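Local coordinates for rutinosidase (Aspergillus niger, PDB 6I1A), which probably hydrolyses rutinosides as a family 5 glycoside hydrolase and may also release glucose from the beta-1,3-glucans of the fungal cell wall, at residues 285-290 with 326-331; 302-307 with 333-338; 75-80 with 117-122. One frame throughout, in Å; residues are numbered along the deposited sequence. Where two conformers were deposited one is given.

Contact 1: residues 285-290 with 326-331. With EDO (1,2-ethanediol), chain Q; EDO (1,2-ethanediol), chain P.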
ATOM      1  N   LEU A 285      11.957  -3.761  -5.880  1.00 12.51           N
ATOM      2  CA  LEU A 285      11.657  -3.431  -7.274  1.00 13.28           C
ATOM      3  C   LEU A 285      10.264  -2.780  -7.383  1.00 12.28           C
ATOM      4  O   LEU A 285      10.117  -1.829  -8.174  1.00 12.59           O
ATOM      5  CB  LEU A 285      11.756  -4.694  -8.146  1.00 13.58           C
ATOM      6  CG  LEU A 285      11.501  -4.493  -9.646  1.00 16.08           C
ATOM      7  CD1 LEU A 285      12.505  -3.513 -10.220  1.00 15.57           C
ATOM      8  CD2 LEU A 285      11.580  -5.825 -10.373  1.00 18.36           C
ATOM      9  N   ALA A 286       9.276  -3.200  -6.611  1.00 12.56           N
ATOM     10  CA  ALA A 286       7.939  -2.591  -6.643  1.00 12.44           C
ATOM     11  C   ALA A 286       8.022  -1.095  -6.279  1.00 12.44           C
ATOM     12  O   ALA A 286       7.434  -0.211  -6.958  1.00 13.02           O
ATOM     13  CB  ALA A 286       6.977  -3.334  -5.735  1.00 14.08           C
ATOM     14  N   ASP A 287       8.774  -0.769  -5.243  1.00 12.05           N
ATOM     15  CA  ASP A 287       8.951   0.627  -4.838  1.00 12.82           C
ATOM     16  C   ASP A 287       9.604   1.399  -5.963  1.00 13.26           C
ATOM     17  O   ASP A 287       9.227   2.536  -6.276  1.00 13.86           O
ATOM     18  CB  ASP A 287       9.776   0.708  -3.548  1.00 12.36           C
ATOM     19  CG  ASP A 287       9.024   0.310  -2.297  1.00 13.90           C
ATOM     20  OD1 ASP A 287       7.758   0.260  -2.324  1.00 14.57           O
ATOM     21  OD2 ASP A 287       9.682   0.088  -1.279  1.00 13.23           O
ATOM     22  N   ALA A 288      10.666   0.856  -6.544  1.00 12.70           N
ATOM     23  CA  ALA A 288      11.376   1.591  -7.581  1.00 11.85           C
ATOM     24  C   ALA A 288      10.482   1.803  -8.810  1.00 12.82           C
ATOM     25  O   ALA A 288      10.517   2.880  -9.466  1.00 13.50           O
ATOM     26  CB  ALA A 288      12.649   0.884  -8.028  1.00 13.05           C
ATOM     27  N   ARG A 289       9.746   0.781  -9.223  1.00 12.84           N
ATOM     28  CA  ARG A 289       8.906   0.862 -10.423  1.00 12.71           C
ATOM     29  C   ARG A 289       7.758   1.837 -10.241  1.00 12.98           C
ATOM     30  O   ARG A 289       7.413   2.547 -11.234  1.00 14.83           O
ATOM     31  CB  ARG A 289       8.354  -0.485 -10.847  1.00 12.60           C
ATOM     32  CG  ARG A 289       9.430  -1.399 -11.390  1.00 14.96           C
ATOM     33  CD  ARG A 289       8.910  -2.621 -12.112  1.00 16.18           C
ATOM     34  NE  ARG A 289       8.196  -3.518 -11.209  1.00 15.78           N
ATOM     35  CZ  ARG A 289       8.084  -4.805 -11.407  1.00 17.84           C
ATOM     36  NH1 ARG A 289       8.585  -5.384 -12.471  1.00 18.58           N
ATOM     37  NH2 ARG A 289       7.448  -5.544 -10.514  1.00 18.07           N
ATOM     38  N   GLU A 290       7.169   1.929  -9.040  1.00 11.84           N
ATOM     39  CA  GLU A 290       5.904   2.697  -8.879  1.00 12.79           C
ATOM     40  C   GLU A 290       6.120   3.982  -8.103  1.00 13.42           C
ATOM     41  O   GLU A 290       5.154   4.810  -8.105  1.00 15.06           O
ATOM     42  CB  GLU A 290       4.858   1.850  -8.162  1.00 12.23           C
ATOM     43  CG  GLU A 290       4.727   0.440  -8.678  1.00 13.53           C
ATOM     44  CD  GLU A 290       4.466   0.279 -10.164  1.00 13.75           C
ATOM     45  OE1 GLU A 290       4.068   1.245 -10.866  1.00 14.21           O
ATOM     46  OE2 GLU A 290       4.688  -0.867 -10.692  1.00 13.27           O
ATOM     47  N   GLU A 326      21.589  -1.641  -6.380  1.00 12.18           N
ATOM     48  CA  GLU A 326      21.512  -1.690  -7.853  0.50 13.96           C
ATOM     49  C   GLU A 326      20.187  -1.095  -8.355  1.00 12.05           C
ATOM     50  O   GLU A 326      20.151  -0.367  -9.375  1.00 14.37           O
ATOM     51  CB  GLU A 326      21.654  -3.125  -8.401  0.50 15.97           C
ATOM     52  CG  GLU A 326      23.064  -3.677  -8.345  0.50 17.92           C
ATOM     53  CD  GLU A 326      23.151  -5.147  -8.703  0.50 21.27           C
ATOM     54  OE1 GLU A 326      24.171  -5.755  -8.274  0.50 19.75           O
ATOM     55  OE2 GLU A 326      22.111  -5.706  -9.259  0.50 23.64           O
ATOM     56  N   THR A 327      19.096  -1.369  -7.637  1.00 12.33           N
ATOM     57  CA  THR A 327      17.757  -0.913  -8.038  1.00 11.96           C
ATOM     58  C   THR A 327      17.685   0.605  -7.868  1.00 13.29           C
ATOM     59  O   THR A 327      17.236   1.283  -8.777  1.00 13.09           O
ATOM     60  CB  THR A 327      16.704  -1.641  -7.237  1.00 14.05           C
ATOM     61  OG1 THR A 327      16.807  -3.066  -7.397  1.00 15.04           O
ATOM     62  CG2 THR A 327      15.314  -1.216  -7.677  1.00 14.83           C
ATOM     63  N   TRP A 328      18.051   1.100  -6.715  1.00 12.28           N
ATOM     64  CA  TRP A 328      17.905   2.552  -6.491  1.00 12.60           C
ATOM     65  C   TRP A 328      18.790   3.347  -7.432  1.00 13.90           C
ATOM     66  O   TRP A 328      18.434   4.521  -7.764  1.00 13.90           O
ATOM     67  CB  TRP A 328      18.201   2.940  -5.059  1.00 12.11           C
ATOM     68  CG  TRP A 328      17.496   2.175  -3.982  1.00 11.03           C
ATOM     69  CD1 TRP A 328      18.070   1.624  -2.874  1.00 11.42           C
ATOM     70  CD2 TRP A 328      16.111   1.768  -3.918  1.00 10.81           C
ATOM     71  NE1 TRP A 328      17.161   1.003  -2.109  1.00 12.18           N
ATOM     72  CE2 TRP A 328      15.922   1.070  -2.696  1.00 11.24           C
ATOM     73  CE3 TRP A 328      14.986   1.993  -4.700  1.00 11.23           C
ATOM     74  CZ2 TRP A 328      14.683   0.590  -2.255  1.00 11.53           C
ATOM     75  CZ3 TRP A 328      13.761   1.502  -4.277  1.00 12.86           C
ATOM     76  CH2 TRP A 328      13.597   0.807  -3.082  1.00 13.69           C
ATOM     77  N   SER A 329      19.972   2.833  -7.838  1.00 13.60           N
ATOM     78  CA  SER A 329      20.853   3.638  -8.711  0.50 14.30           C
ATOM     79  C   SER A 329      20.460   3.517 -10.197  1.00 14.85           C
ATOM     80  O   SER A 329      21.019   4.323 -10.995  1.00 17.94           O
ATOM     81  CB  SER A 329      22.288   3.320  -8.431  0.50 16.60           C
ATOM     82  OG  SER A 329      22.523   1.976  -8.723  0.50 17.39           O
ATOM     83  N   SER A 330      19.604   2.599 -10.526  1.00 14.60           N
ATOM     84  CA  SER A 330      19.105   2.401 -11.915  1.00 17.14           C
ATOM     85  C   SER A 330      17.857   3.226 -12.163  1.00 16.02           C
ATOM     86  O   SER A 330      17.818   3.969 -13.157  1.00 17.06           O
ATOM     87  CB  SER A 330      18.900   0.989 -12.242  1.00 19.65           C
ATOM     88  OG  SER A 330      18.647   0.896 -13.638  1.00 18.48           O
ATOM     89  N   PHE A 331      16.913   3.183 -11.243  1.00 13.73           N
ATOM     90  CA  PHE A 331      15.612   3.859 -11.435  1.00 13.21           C
ATOM     91  C   PHE A 331      15.586   5.223 -10.745  1.00 14.75           C
ATOM     92  O   PHE A 331      14.545   5.952 -10.940  1.00 17.85           O
ATOM     93  CB  PHE A 331      14.482   2.991 -10.934  1.00 15.38           C
ATOM     94  CG  PHE A 331      14.370   1.722 -11.734  1.00 14.62           C
ATOM     95  CD1 PHE A 331      14.002   1.766 -13.061  1.00 16.60           C
ATOM     96  CD2 PHE A 331      14.613   0.503 -11.145  1.00 16.67           C
ATOM     97  CE1 PHE A 331      13.967   0.592 -13.803  1.00 17.72           C
ATOM     98  CE2 PHE A 331      14.551  -0.658 -11.891  1.00 16.20           C
ATOM     99  CZ  PHE A 331      14.198  -0.600 -13.200  1.00 17.30           C
TER
HETATM  100  C1  EDO Q 415      17.998  -2.488 -12.883  0.70 25.25           C
HETATM  101  O1  EDO Q 415      18.934  -1.728 -13.609  1.00 21.83           O
HETATM  102  C2  EDO Q 415      18.376  -2.811 -11.499  0.70 28.32           C
HETATM  103  O2  EDO Q 415      19.439  -3.763 -11.494  0.70 24.43           O
HETATM  104  C1  EDO P 414       1.639   4.366  -8.492  1.00 35.15           C
HETATM  105  O1  EDO P 414       2.723   4.599  -9.427  1.00 38.49           O
HETATM  106  C2  EDO P 414       0.584   5.387  -8.713  1.00 30.56           C
HETATM  107  O2  EDO P 414       1.092   6.676  -9.082  1.00 36.12           O

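Contact 2: residues 302-307 with 333-338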
ATOM      1  N   GLY A 302      16.727   8.438   0.118  1.00 10.31           N
ATOM      2  CA  GLY A 302      17.562   8.891   1.237  1.00 10.13           C
ATOM      3  C   GLY A 302      17.540   8.033   2.480  1.00 10.80           C
ATOM      4  O   GLY A 302      18.412   8.275   3.358  1.00 10.71           O
ATOM      5  N   GLU A 303      16.589   7.149   2.614  1.00 10.22           N
ATOM      6  CA  GLU A 303      16.585   6.174   3.717  1.00 10.71           C
ATOM      7  C   GLU A 303      16.000   4.876   3.168  1.00 10.66           C
ATOM      8  O   GLU A 303      14.953   4.890   2.497  1.00 11.32           O
ATOM      9  CB  GLU A 303      15.737   6.562   4.910  1.00 10.40           C
ATOM     10  CG  GLU A 303      16.213   7.776   5.655  1.00 10.94           C
ATOM     11  CD  GLU A 303      15.450   8.028   6.939  1.00 11.03           C
ATOM     12  OE1 GLU A 303      14.757   7.091   7.479  1.00 12.45           O
ATOM     13  OE2 GLU A 303      15.467   9.189   7.420  1.00 11.72           O
ATOM     14  N   TRP A 304      16.615   3.770   3.585  1.00 10.79           N
ATOM     15  CA  TRP A 304      16.113   2.396   3.371  1.00 11.21           C
ATOM     16  C   TRP A 304      16.929   1.463   4.230  1.00 11.49           C
ATOM     17  O   TRP A 304      18.018   1.814   4.723  1.00 10.72           O
ATOM     18  CB  TRP A 304      16.159   1.987   1.883  1.00 10.52           C
ATOM     19  CG  TRP A 304      17.546   1.706   1.381  1.00 11.08           C
ATOM     20  CD1 TRP A 304      18.591   2.555   1.203  1.00 11.98           C
ATOM     21  CD2 TRP A 304      18.040   0.388   1.015  1.00 11.34           C
ATOM     22  NE1 TRP A 304      19.678   1.874   0.695  1.00 12.66           N
ATOM     23  CE2 TRP A 304      19.376   0.548   0.583  1.00 11.96           C
ATOM     24  CE3 TRP A 304      17.450  -0.883   0.997  1.00 13.85           C
ATOM     25  CZ2 TRP A 304      20.109  -0.536   0.101  1.00 14.90           C
ATOM     26  CZ3 TRP A 304      18.186  -1.954   0.510  1.00 14.58           C
ATOM     27  CH2 TRP A 304      19.490  -1.743   0.100  1.00 14.07           C
ATOM     28  N   ALA A 305      16.407   0.250   4.430  1.00 11.74           N
ATOM     29  CA  ALA A 305      17.112  -0.814   5.131  1.00 11.77           C
ATOM     30  C   ALA A 305      16.506  -2.136   4.716  1.00 11.81           C
ATOM     31  O   ALA A 305      15.405  -2.161   4.225  1.00 12.50           O
ATOM     32  CB  ALA A 305      17.102  -0.607   6.623  1.00 12.72           C
ATOM     33  N   ILE A 306      17.227  -3.237   4.989  1.00 12.86           N
ATOM     34  CA  ILE A 306      16.832  -4.595   4.489  1.00 12.63           C
ATOM     35  C   ILE A 306      15.999  -5.387   5.473  1.00 13.83           C
ATOM     36  O   ILE A 306      15.612  -6.522   5.087  1.00 13.28           O
ATOM     37  CB  ILE A 306      18.062  -5.402   4.048  1.00 12.83           C
ATOM     38  CG1 ILE A 306      19.005  -5.687   5.189  1.00 14.32           C
ATOM     39  CG2 ILE A 306      18.712  -4.762   2.872  1.00 13.70           C
ATOM     40  CD1 ILE A 306      19.979  -6.838   4.851  1.00 14.29           C
ATOM     41  N   GLN A 307      15.699  -4.947   6.690  1.00 12.66           N
ATOM     42  CA  GLN A 307      14.860  -5.762   7.582  1.00 12.90           C
ATOM     43  C   GLN A 307      13.480  -5.937   6.975  1.00 13.72           C
ATOM     44  O   GLN A 307      12.802  -4.950   6.573  1.00 13.69           O
ATOM     45  CB  GLN A 307      14.755  -5.164   8.969  1.00 13.38           C
ATOM     46  CG  GLN A 307      13.913  -6.065   9.893  1.00 14.01           C
ATOM     47  CD  GLN A 307      13.635  -5.500  11.257  1.00 15.37           C
ATOM     48  OE1 GLN A 307      14.376  -4.638  11.767  1.00 15.27           O
ATOM     49  NE2 GLN A 307      12.577  -5.989  11.888  1.00 17.67           N
ATOM     50  N   GLN A 333      18.562   8.261  -8.497  1.00 13.03           N
ATOM     51  CA  GLN A 333      19.949   8.742  -8.494  1.00 13.13           C
ATOM     52  C   GLN A 333      20.847   8.071  -7.454  1.00 14.30           C
ATOM     53  O   GLN A 333      21.875   8.597  -7.157  1.00 19.73           O
ATOM     54  CB  GLN A 333      19.990  10.263  -8.319  1.00 13.40           C
ATOM     55  CG  GLN A 333      19.070  11.031  -9.254  1.00 15.40           C
ATOM     56  CD  GLN A 333      19.323  10.719 -10.706  1.00 14.17           C
ATOM     57  OE1 GLN A 333      20.490  10.807 -11.159  1.00 17.55           O
ATOM     58  NE2 GLN A 333      18.289  10.389 -11.410  1.00 14.04           N
ATOM     59  N   GLY A 334      20.390   7.020  -6.844  1.00 12.02           N
ATOM     60  CA  GLY A 334      21.134   6.351  -5.785  1.00 12.08           C
ATOM     61  C   GLY A 334      20.348   6.347  -4.499  1.00 11.35           C
ATOM     62  O   GLY A 334      19.132   6.540  -4.501  1.00 11.76           O
ATOM     63  N   SER A 335      21.045   6.097  -3.421  1.00 11.66           N
ATOM     64  CA  SER A 335      20.401   5.865  -2.133  1.00 11.64           C
ATOM     65  C   SER A 335      21.388   6.122  -1.000  1.00 12.11           C
ATOM     66  O   SER A 335      22.601   6.078  -1.210  1.00 12.78           O
ATOM     67  CB  SER A 335      19.809   4.473  -2.056  1.00 11.42           C
ATOM     68  OG  SER A 335      20.853   3.488  -2.201  1.00 12.48           O
ATOM     69  N   SER A 336      20.830   6.256   0.191  1.00 11.39           N
ATOM     70  CA  SER A 336      21.642   6.301   1.418  1.00 11.45           C
ATOM     71  C   SER A 336      21.017   5.414   2.477  1.00 12.96           C
ATOM     72  O   SER A 336      19.862   5.572   2.858  1.00 12.52           O
ATOM     73  CB  SER A 336      21.916   7.717   1.972  1.00 13.57           C
ATOM     74  OG  SER A 336      20.785   8.532   2.038  1.00 14.51           O
ATOM     75  N   TYR A 337      21.784   4.430   2.947  1.00 11.68           N
ATOM     76  CA  TYR A 337      21.309   3.392   3.873  1.00 11.63           C
ATOM     77  C   TYR A 337      21.146   3.965   5.261  1.00 11.27           C
ATOM     78  O   TYR A 337      21.929   4.820   5.706  1.00 11.61           O
ATOM     79  CB  TYR A 337      22.346   2.254   3.902  1.00 11.47           C
ATOM     80  CG  TYR A 337      21.793   0.957   4.410  1.00 11.01           C
ATOM     81  CD1 TYR A 337      21.173   0.091   3.547  1.00 11.87           C
ATOM     82  CD2 TYR A 337      21.853   0.611   5.742  1.00 11.90           C
ATOM     83  CE1 TYR A 337      20.654  -1.104   3.987  1.00 12.18           C
ATOM     84  CE2 TYR A 337      21.265  -0.574   6.219  1.00 11.53           C
ATOM     85  CZ  TYR A 337      20.650  -1.412   5.323  1.00 11.73           C
ATOM     86  OH  TYR A 337      20.075  -2.587   5.759  1.00 11.42           O
ATOM     87  N   TRP A 338      20.148   3.467   5.979  1.00 11.24           N
ATOM     88  CA  TRP A 338      19.955   3.765   7.414  1.00 10.18           C
ATOM     89  C   TRP A 338      20.488   2.547   8.156  1.00 12.27           C
ATOM     90  O   TRP A 338      19.778   1.539   8.159  1.00 12.98           O
ATOM     91  CB  TRP A 338      18.498   4.036   7.783  1.00 11.90           C
ATOM     92  CG  TRP A 338      18.362   4.572   9.176  1.00 11.54           C
ATOM     93  CD1 TRP A 338      18.292   3.912  10.366  1.00 11.58           C
ATOM     94  CD2 TRP A 338      18.406   5.980   9.505  1.00 12.35           C
ATOM     95  NE1 TRP A 338      18.229   4.809  11.403  1.00 13.29           N
ATOM     96  CE2 TRP A 338      18.310   6.081  10.895  1.00 12.04           C
ATOM     97  CE3 TRP A 338      18.444   7.166   8.748  1.00 12.25           C
ATOM     98  CZ2 TRP A 338      18.256   7.305  11.574  1.00 11.64           C
ATOM     99  CZ3 TRP A 338      18.423   8.366   9.414  1.00 12.63           C
ATOM    100  CH2 TRP A 338      18.324   8.438  10.790  1.00 11.91           C
TER
HETATM  101  O   HOH W   1      22.259   3.070   0.160  1.00 12.22           O

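Contact 3: residues 75-80 with 117-122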
ATOM      1  N   ILE A  75      30.684   9.061  15.858  1.00 17.78           N
ATOM      2  CA  ILE A  75      31.137   9.174  14.442  1.00 18.23           C
ATOM      3  C   ILE A  75      32.422   9.949  14.415  1.00 20.54           C
ATOM      4  O   ILE A  75      32.465  11.113  14.840  1.00 20.58           O
ATOM      5  CB  ILE A  75      30.084   9.804  13.503  1.00 17.64           C
ATOM      6  CG1 ILE A  75      28.794   8.993  13.523  1.00 19.21           C
ATOM      7  CG2 ILE A  75      30.653  10.022  12.104  1.00 19.00           C
ATOM      8  CD1 ILE A  75      28.876   7.604  12.940  1.00 18.57           C
ATOM      9  N   THR A  76      33.499   9.328  13.931  1.00 20.96           N
ATOM     10  CA  THR A  76      34.809   9.980  13.846  1.00 20.31           C
ATOM     11  C   THR A  76      35.366   9.863  12.443  1.00 20.83           C
ATOM     12  O   THR A  76      34.769   9.270  11.545  1.00 19.72           O
ATOM     13  CB  THR A  76      35.773   9.363  14.880  1.00 23.14           C
ATOM     14  OG1 THR A  76      36.059   8.058  14.375  1.00 24.06           O
ATOM     15  CG2 THR A  76      35.198   9.328  16.277  1.00 24.79           C
ATOM     16  N   LYS A  77      36.517  10.452  12.207  1.00 20.35           N
ATOM     17  CA  LYS A  77      37.186  10.341  10.896  1.00 20.03           C
ATOM     18  C   LYS A  77      37.420   8.878  10.525  1.00 20.13           C
ATOM     19  O   LYS A  77      37.322   8.552   9.333  1.00 19.08           O
ATOM     20  CB  LYS A  77      38.487  11.128  10.952  1.00 22.97           C
ATOM     21  CG  LYS A  77      38.276  12.621  10.988  1.00 28.63           C
ATOM     22  CD  LYS A  77      39.570  13.314  11.187  1.00 31.66           C
ATOM     23  CE  LYS A  77      39.372  14.791  11.359  1.00 39.60           C
ATOM     24  NZ  LYS A  77      40.706  15.411  11.453  1.00 45.23           N
ATOM     25  N   ALA A  78      37.692   8.009  11.506  1.00 19.21           N
ATOM     26  CA  ALA A  78      37.864   6.562  11.265  1.00 19.70           C
ATOM     27  C   ALA A  78      36.596   5.989  10.598  1.00 17.49           C
ATOM     28  O   ALA A  78      36.765   5.146   9.687  1.00 17.92           O
ATOM     29  CB  ALA A  78      38.150   5.837  12.572  1.00 22.64           C
ATOM     30  N   ASP A  79      35.404   6.407  11.056  1.00 17.99           N
ATOM     31  CA  ASP A  79      34.146   5.956  10.419  1.00 16.72           C
ATOM     32  C   ASP A  79      34.102   6.413   8.968  1.00 15.60           C
ATOM     33  O   ASP A  79      33.735   5.623   8.033  1.00 15.15           O
ATOM     34  CB  ASP A  79      32.917   6.420  11.196  1.00 17.26           C
ATOM     35  CG  ASP A  79      32.889   5.801  12.565  1.00 22.20           C
ATOM     36  OD1 ASP A  79      32.670   4.564  12.656  1.00 22.81           O
ATOM     37  OD2 ASP A  79      33.136   6.526  13.545  1.00 20.75           O
ATOM     38  N   ILE A  80      34.469   7.653   8.677  1.00 14.95           N
ATOM     39  CA  ILE A  80      34.473   8.151   7.286  1.00 15.63           C
ATOM     40  C   ILE A  80      35.428   7.337   6.424  1.00 15.53           C
ATOM     41  O   ILE A  80      35.120   6.998   5.299  1.00 15.74           O
ATOM     42  CB  ILE A  80      34.782   9.655   7.226  1.00 16.58           C
ATOM     43  CG1 ILE A  80      33.854  10.422   8.183  1.00 15.81           C
ATOM     44  CG2 ILE A  80      34.733  10.185   5.801  1.00 16.87           C
ATOM     45  CD1 ILE A  80      32.373  10.081   8.090  1.00 16.88           C
ATOM     46  N   LEU A 117      29.635  18.439  13.152  1.00 16.24           N
ATOM     47  CA  LEU A 117      29.176  18.281  11.767  1.00 16.94           C
ATOM     48  C   LEU A 117      30.254  18.837  10.822  1.00 16.77           C
ATOM     49  O   LEU A 117      30.615  18.190   9.810  1.00 16.98           O
ATOM     50  CB  LEU A 117      27.826  19.006  11.596  1.00 18.11           C
ATOM     51  CG  LEU A 117      27.036  18.481  10.393  1.00 25.78           C
ATOM     52  CD1 LEU A 117      25.556  18.914  10.498  1.00 28.54           C
ATOM     53  CD2 LEU A 117      27.635  18.941   9.101  1.00 26.94           C
ATOM     54  N   LYS A 118      30.746  20.042  11.082  1.00 16.91           N
ATOM     55  CA  LYS A 118      31.785  20.644  10.240  1.00 16.53           C
ATOM     56  C   LYS A 118      33.095  19.814  10.234  1.00 15.58           C
ATOM     57  O   LYS A 118      33.646  19.623   9.138  1.00 16.35           O
ATOM     58  CB  LYS A 118      32.057  22.024  10.786  1.00 19.42           C
ATOM     59  CG  LYS A 118      33.140  22.709   9.954  1.00 20.56           C
ATOM     60  CD  LYS A 118      33.342  24.196  10.277  1.00 25.70           C
ATOM     61  CE  LYS A 118      34.545  24.749   9.546  1.00 26.31           C
ATOM     62  NZ  LYS A 118      34.439  24.597   8.075  1.00 25.67           N
ATOM     63  N   GLU A 119      33.512  19.290  11.387  1.00 16.58           N
ATOM     64  CA  GLU A 119      34.785  18.488  11.412  1.00 20.25           C
ATOM     65  C   GLU A 119      34.642  17.266  10.493  1.00 17.85           C
ATOM     66  O   GLU A 119      35.534  16.990   9.636  1.00 17.40           O
ATOM     67  CB  GLU A 119      35.124  18.039  12.826  1.00 24.28           C
ATOM     68  CG  GLU A 119      36.510  17.438  12.830  1.00 33.00           C
ATOM     69  CD  GLU A 119      36.828  16.386  13.871  1.00 47.16           C
ATOM     70  OE1 GLU A 119      36.242  15.273  13.786  1.00 47.81           O
ATOM     71  OE2 GLU A 119      37.732  16.662  14.709  1.00 49.33           O
ATOM     72  N   ILE A 120      33.499  16.578  10.616  1.00 16.88           N
ATOM     73  CA  ILE A 120      33.314  15.346   9.809  1.00 15.34           C
ATOM     74  C   ILE A 120      33.070  15.690   8.349  1.00 15.60           C
ATOM     75  O   ILE A 120      33.597  15.026   7.436  1.00 16.28           O
ATOM     76  CB  ILE A 120      32.143  14.521  10.405  1.00 16.39           C
ATOM     77  CG1 ILE A 120      32.538  13.989  11.796  1.00 19.07           C
ATOM     78  CG2 ILE A 120      31.697  13.438   9.416  1.00 17.74           C
ATOM     79  CD1 ILE A 120      33.791  13.139  11.882  1.00 22.88           C
ATOM     80  N   ALA A 121      32.198  16.663   8.036  1.00 14.80           N
ATOM     81  CA  ALA A 121      31.898  17.030   6.647  1.00 15.82           C
ATOM     82  C   ALA A 121      33.175  17.512   5.951  1.00 15.10           C
ATOM     83  O   ALA A 121      33.439  17.108   4.789  1.00 16.45           O
ATOM     84  CB  ALA A 121      30.794  18.091   6.638  1.00 16.96           C
ATOM     85  N   ASP A 122      33.929  18.391   6.620  1.00 17.29           N
ATOM     86  CA  ASP A 122      35.163  18.940   5.989  1.00 18.45           C
ATOM     87  C   ASP A 122      36.130  17.778   5.694  1.00 16.72           C
ATOM     88  O   ASP A 122      36.730  17.805   4.606  1.00 17.84           O
ATOM     89  CB  ASP A 122      35.865  19.923   6.897  1.00 19.25           C
ATOM     90  CG  ASP A 122      35.212  21.298   7.002  1.00 24.51           C
ATOM     91  OD1 ASP A 122      34.147  21.465   6.416  1.00 21.79           O
ATOM     92  OD2 ASP A 122      35.677  22.098   7.817  1.00 23.60           O
TER
HETATM   93  O   HOH W   2      36.982  12.661  14.437  1.00 34.37           O

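Contact 1: residues 285-290 with 326-331
T327 and A288 make the closest approach between segments 285-290 and 326-331, which lie on two neighbouring outer helices of the TIM barrel, 280-290 and 317-331, and run nearly parallel (8°) with axes 9.8 Å apart. No hydrogen bond crosses between the segments; carbon-to-carbon contacts dominate. T327 places CG2 anti to its backbone N, and that methyl meets A288 CB at 3.4 Å, tighter than usual for two carbons; its OG1 turns instead to A323 O within the same helix. W328 follows with the six-membered end of its indole edge-on: D287 CB lies in the ring plane, 3.9 Å from W328 CH2, and A288 N sits near that plane beside CZ3. The carboxylate of D287 is held by Y269 and K291. S330 takes no part in the helix pairing, but its OG is hydrogen-bonded at 2.6 Å to O1 of an ethanediol, probably from the crystallisation liquor, with either able to donate. F331 comes next: A288 CB approaches its CD2 at 3.7 Å, obliquely to the ring, and so touches both T327 and F331. The L285 side chain, its CG anti to the backbone N (chi1 -178°), crosses that of F331 at a slant; its CD1 lies 3.9 Å from F331 CE2.

Contact 2: residues 302-307 with 333-338
G302 O is gripped by two donors: S336 OG across the contact at 2.7 Å, and N26 ND2 from the adjacent strand 22-26. The hydroxyl stands above the carbonyl plane, 44° out of it. These segments belong to the last two strands of the TIM barrel, 299-308 and 334-337, and a backbone-to-backbone bond also joins them: W338 N donates to W304 O at 3.0 Å, almost straight. That same W304 O lies over the centre of the Y337 ring, 3.7 Å above its plane. Y337 in turn points an edge at the indole of W304 in a T-shaped pair, planes 78° apart, with Y337 CD1 3.5 Å from W304 CE2. At the far end of the ring, Y337 OH accepts from I306 N at 3.0 Å and is also hydrogen-bonded to Y357 O. Water 1 accepts from W304 NE1 and donates to S335 OG. E303 lies beside W338, pointing the same way, its CD 3.6 Å from W338 CE3; R92 and Y268 hold its carboxylate oxygens. Every touching residue is buried, yet G302 O, W304 NE1 and Y337 OH all have hydrogen-bond partners; the bonds on W304 NE1 and Y337 OH probably help to fix how the two rings are turned.

Contact 3: residues 75-80 with 117-122
I120 contributes by far the largest share of the buried surface, and it reaches the 75-80 segment through two of its branches. Chi1 (-67°) sets CG1 anti to the carbonyl carbon; CD1, at the end of that branch, packs on the backbone around T76: T76 C is 3.7 Å from I120 CD1, with I75 O and K77 N only slightly farther. The other branch, CG2, faces I80, whose CD1 lies 3.7 Å from it, the two side chains slanting across one another. W30 touches both I75 and I120, and I80 also packs on L91 of strand 90-95 and on Y123 and A124 further along helix 113-128. This strand lies between the two helices in the chain, so the contact joins successive outer helices of the TIM barrel, 77-85 and 113-128, at the beginning of the former. That beginning is a capping box: T76 N donates to D79 OD2 at 2.9 Å, nearly straight (163°) and onto the anti lone pair, while A78 N donates a weak bond to T76 OG1 at 3.3 Å. K77, the first residue of the helix, and E119 supply the polar margin. The extended chain of K77 crosses that of E119 at about a right angle, with K77 CE 3.9 Å from E119 CD. The opposite charges are near but not bonded: K77 NZ and E119 OE2 are 4.6 Å apart, too far for a salt bridge, though the attraction may still favour this arrangement. Water 2 links the K77 backbone instead: it accepts from K77 N, directly after the N-cap, at 3.2 Å and donates to E119 OE1 at 2.8 Å.

How the contacts relate
Contact 2 is the core contact, its centre about 9 Å from the centre of the chain, whereas the centres of contacts 1 and 3 lie about 19 and 17 Å from it and these contacts are only partly buried. Contacts 1 and 2 touch and share neighbouring elements: helix 317-331 follows strand 299-308 and precedes strand 334-337, and W328 of contact 1 meets W304 of contact 2 edge-to-face. Contact 3 stands apart, with its centre about 30 Å from that of contact 1 and about 20 Å from that of contact 2. Chemistry follows place: strand meets strand through direct hydrogen bonds and aromatic rings, while both helix pairs rely on apolar side chains, contact 3 adding a water bridge at its exposed margin.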